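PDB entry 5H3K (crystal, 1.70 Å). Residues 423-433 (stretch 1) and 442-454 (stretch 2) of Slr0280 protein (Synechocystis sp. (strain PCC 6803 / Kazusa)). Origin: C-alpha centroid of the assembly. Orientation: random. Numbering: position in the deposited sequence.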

# COMPACT_ATOMS: atom_id res chain seq x y z
N TYR A 423 -4.01 6.16 -27.04
CA TYR A 423 -2.74 5.45 -27.07
C TYR A 423 -1.67 6.31 -27.73
O TYR A 423 -1.91 6.93 -28.77
CB TYR A 423 -2.88 4.11 -27.80
CG TYR A 423 -1.55 3.45 -28.06
CD1 TYR A 423 -0.84 2.84 -27.02
CD2 TYR A 423 -0.98 3.43 -29.33
CE1 TYR A 423 0.39 2.24 -27.25
CE2 TYR A 423 0.24 2.82 -29.56
CZ TYR A 423 0.92 2.22 -28.52
OH TYR A 423 2.15 1.62 -28.76
N ILE A 424 -0.49 6.38 -27.11
CA ILE A 424 0.66 7.06 -27.69
C ILE A 424 1.71 6.00 -27.96
O ILE A 424 2.03 5.21 -27.06
CB ILE A 424 1.24 8.09 -26.70
CG1 ILE A 424 0.21 9.16 -26.37
CG2 ILE A 424 2.51 8.71 -27.26
CD1 ILE A 424 0.64 10.12 -25.28
N PRO A 425 2.27 5.97 -29.19
CA PRO A 425 3.17 4.85 -29.53
C PRO A 425 4.37 4.76 -28.60
O PRO A 425 4.93 5.79 -28.22
CB PRO A 425 3.61 5.16 -30.98
CG PRO A 425 3.19 6.56 -31.25
CD PRO A 425 2.04 6.87 -30.33
N LEU A 426 4.73 3.54 -28.21
CA LEU A 426 5.80 3.33 -27.25
C LEU A 426 7.09 2.92 -27.94
O LEU A 426 8.14 2.83 -27.32
CB LEU A 426 5.40 2.27 -26.23
CG LEU A 426 4.25 2.58 -25.28
CD1 LEU A 426 3.86 1.33 -24.48
CD2 LEU A 426 4.62 3.71 -24.34
N SER A 427 7.00 2.63 -29.24
CA SER A 427 8.18 2.30 -30.04
C SER A 427 8.04 2.93 -31.43
O SER A 427 6.95 3.36 -31.80
CB SER A 427 8.36 0.78 -30.16
OG SER A 427 7.35 0.19 -30.97
N ASP A 428 9.14 3.00 -32.17
CA ASP A 428 9.09 3.54 -33.53
C ASP A 428 8.53 2.53 -34.52
O ASP A 428 8.61 1.32 -34.29
CB ASP A 428 10.48 3.96 -34.01
CG ASP A 428 11.06 5.10 -33.21
OD1 ASP A 428 12.30 5.29 -33.29
OD2 ASP A 428 10.29 5.80 -32.51
N ASN A 429 7.97 3.03 -35.61
CA ASN A 429 7.53 2.21 -36.73
C ASN A 429 6.47 1.18 -36.35
O ASN A 429 6.55 0.02 -36.74
CB ASN A 429 8.74 1.54 -37.41
CG ASN A 429 9.80 2.55 -37.83
OD1 ASN A 429 9.48 3.63 -38.32
ND2 ASN A 429 11.07 2.20 -37.62
N GLU A 430 5.49 1.62 -35.57
CA GLU A 430 4.35 0.76 -35.23
C GLU A 430 3.29 0.87 -36.32
O GLU A 430 3.20 1.89 -37.00
CB GLU A 430 3.76 1.15 -33.87
CG GLU A 430 4.74 0.99 -32.73
CD GLU A 430 4.11 1.18 -31.36
OE1 GLU A 430 4.76 0.79 -30.37
OE2 GLU A 430 2.98 1.71 -31.27
N GLN A 431 2.49 -0.18 -36.47
CA GLN A 431 1.28 -0.11 -37.29
C GLN A 431 0.08 -0.24 -36.36
O GLN A 431 0.07 -1.10 -35.48
CB GLN A 431 1.24 -1.25 -38.31
CG GLN A 431 2.05 -0.99 -39.57
CD GLN A 431 1.47 0.13 -40.42
OE1 GLN A 431 0.30 0.08 -40.82
NE2 GLN A 431 2.27 1.14 -40.70
N VAL A 432 -0.93 0.61 -36.55
CA VAL A 432 -2.15 0.49 -35.74
C VAL A 432 -3.36 0.13 -36.60
O VAL A 432 -3.54 0.67 -37.70
CB VAL A 432 -2.44 1.76 -34.90
CG1 VAL A 432 -2.58 2.99 -35.78
CG2 VAL A 432 -3.70 1.57 -34.02
N TYR A 433 -4.18 -0.79 -36.09
CA TYR A 433 -5.45 -1.13 -36.70
C TYR A 433 -6.54 -0.75 -35.72
O TYR A 433 -6.55 -1.22 -34.57
CB TYR A 433 -5.52 -2.62 -37.02
CG TYR A 433 -4.41 -3.09 -37.93
CD1 TYR A 433 -4.62 -3.24 -39.29
CD2 TYR A 433 -3.14 -3.35 -37.43
CE1 TYR A 433 -3.58 -3.66 -40.14
CE2 TYR A 433 -2.10 -3.76 -38.26
CZ TYR A 433 -2.33 -3.92 -39.61
OH TYR A 433 -1.30 -4.34 -40.42
N ALA A 442 -9.89 1.28 -39.68
CA ALA A 442 -8.77 2.07 -40.18
C ALA A 442 -7.43 1.39 -39.90
O ALA A 442 -7.35 0.54 -39.01
CB ALA A 442 -8.80 3.48 -39.58
N GLN A 443 -6.41 1.74 -40.67
CA GLN A 443 -5.03 1.33 -40.41
C GLN A 443 -4.14 2.54 -40.63
O GLN A 443 -4.32 3.27 -41.62
CB GLN A 443 -4.60 0.19 -41.33
CG GLN A 443 -3.08 -0.10 -41.31
CD GLN A 443 -2.66 -1.21 -42.27
OE1 GLN A 443 -3.49 -1.76 -43.00
NE2 GLN A 443 -1.37 -1.54 -42.27
N TYR A 444 -3.20 2.78 -39.72
CA TYR A 444 -2.26 3.90 -39.84
C TYR A 444 -0.87 3.49 -39.37
O TYR A 444 -0.74 2.66 -38.47
CB TYR A 444 -2.67 5.08 -38.97
CG TYR A 444 -4.07 5.58 -39.14
CD1 TYR A 444 -4.44 6.32 -40.26
CD2 TYR A 444 -5.02 5.37 -38.16
CE1 TYR A 444 -5.73 6.80 -40.41
CE2 TYR A 444 -6.32 5.84 -38.29
CZ TYR A 444 -6.66 6.55 -39.42
OH TYR A 444 -7.96 7.02 -39.55
N PRO A 445 0.17 4.10 -39.96
CA PRO A 445 1.51 3.95 -39.40
C PRO A 445 1.67 4.91 -38.22
O PRO A 445 1.08 5.99 -38.23
CB PRO A 445 2.42 4.39 -40.55
CG PRO A 445 1.59 5.43 -41.27
CD PRO A 445 0.16 4.94 -41.17
N LEU A 446 2.40 4.48 -37.19
CA LEU A 446 2.78 5.37 -36.10
C LEU A 446 4.30 5.34 -36.07
O LEU A 446 4.89 4.49 -35.40
CB LEU A 446 2.21 4.87 -34.77
CG LEU A 446 0.70 4.76 -34.65
CD1 LEU A 446 0.31 4.09 -33.33
CD2 LEU A 446 0.07 6.14 -34.77
N PRO A 447 4.94 6.27 -36.80
CA PRO A 447 6.37 6.12 -37.08
C PRO A 447 7.25 6.42 -35.87
O PRO A 447 8.32 5.84 -35.76
CB PRO A 447 6.61 7.16 -38.17
CG PRO A 447 5.62 8.24 -37.87
CD PRO A 447 4.40 7.52 -37.36
N LYS A 448 6.81 7.31 -34.99
CA LYS A 448 7.74 7.84 -34.00
C LYS A 448 7.29 7.87 -32.57
O LYS A 448 6.27 8.46 -32.25
CB LYS A 448 8.20 9.24 -34.41
CG LYS A 448 9.36 9.23 -35.37
CD LYS A 448 9.28 10.38 -36.35
CE LYS A 448 10.50 10.37 -37.26
NZ LYS A 448 10.80 8.99 -37.75
N ALA A 449 8.07 7.18 -31.74
CA ALA A 449 8.35 7.58 -30.35
C ALA A 449 7.41 7.15 -29.20
O ALA A 449 7.74 6.14 -28.57
CB ALA A 449 8.82 9.06 -30.25
N GLY A 450 6.30 7.83 -28.89
CA GLY A 450 5.71 8.98 -29.57
C GLY A 450 5.65 10.19 -28.68
O GLY A 450 6.05 10.07 -27.52
N GLN A 451 5.18 11.35 -29.15
CA GLN A 451 4.77 11.67 -30.55
C GLN A 451 3.48 11.04 -31.11
O GLN A 451 3.42 9.85 -31.42
CB GLN A 451 5.95 11.62 -31.55
CG GLN A 451 7.16 12.50 -31.18
CD GLN A 451 6.89 14.01 -31.30
OE1 GLN A 451 5.90 14.53 -30.78
NE2 GLN A 451 7.79 14.72 -31.98
N GLN A 452 2.46 11.89 -31.24
CA GLN A 452 1.09 11.56 -31.66
C GLN A 452 0.25 10.64 -30.74
O GLN A 452 0.76 10.06 -29.77
CB GLN A 452 0.99 11.17 -33.15
CG GLN A 452 1.27 9.72 -33.49
CD GLN A 452 1.54 9.54 -34.98
OE1 GLN A 452 2.32 8.68 -35.38
NE2 GLN A 452 0.89 10.35 -35.80
N GLN A 453 -1.04 10.54 -31.03
CA GLN A 453 -1.99 10.04 -30.05
C GLN A 453 -3.27 9.47 -30.67
O GLN A 453 -4.17 10.22 -31.05
CB GLN A 453 -2.33 11.19 -29.10
CG GLN A 453 -3.13 10.84 -27.88
CD GLN A 453 -3.09 11.95 -26.84
OE1 GLN A 453 -2.04 12.57 -26.62
NE2 GLN A 453 -4.22 12.23 -26.21
N MET A 454 -3.35 8.14 -30.78
CA MET A 454 -4.54 7.47 -31.30
C MET A 454 -5.60 7.43 -30.21
O MET A 454 -5.33 6.97 -29.11
CB MET A 454 -4.24 6.01 -31.68
CG MET A 454 -3.49 5.76 -32.97
SD MET A 454 -4.33 6.40 -34.44
CE MET A 454 -6.03 5.96 -34.09

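Strands 430-433 and 442-446 run antiparallel, their N-to-C directions 155° apart, and a second short ladder pairs Tyr423 with Met454; the register shifts by one residue between the two. Leu446 and Val432, which cover the most surface, sit on the same face of the sheet. Leu446 is held by a two-way backbone pair with Glu430: Leu446 N donates to Glu430 O (2.7 Å) and Glu430 N to Leu446 O (2.9 Å). Its side chain lies among apolar neighbours, with CD1 4.0 Å from Tyr423 CE2 at the ring edge, CB 4.0 Å from Pro425 CG, and CG 3.9 Å from Val432 CG1. Val432 pairs likewise with Tyr444, Val432 N to Tyr444 O (2.8 Å, nearly linear) and Tyr444 N to Val432 O (2.9 Å); its CG1 also meets Met454 CG at 4.0 Å, so the side chain links the two ladders. Pro425, third in coverage, has no amide hydrogen to donate and contributes its ring, with CG 3.3 Å from Gln451 O. On the other face, Gln443 NE2 donates to Gln431 OE1 (2.7 Å), joining two amide side chains, while Gln443 CG lies off-centre over the Tyr433 ring. Beyond the strand, Asn429 N donates to Pro447 O (2.8 Å), and the Asp428 carboxylate accepts Ala449 N through OD2 (2.7 Å), tying the loops together.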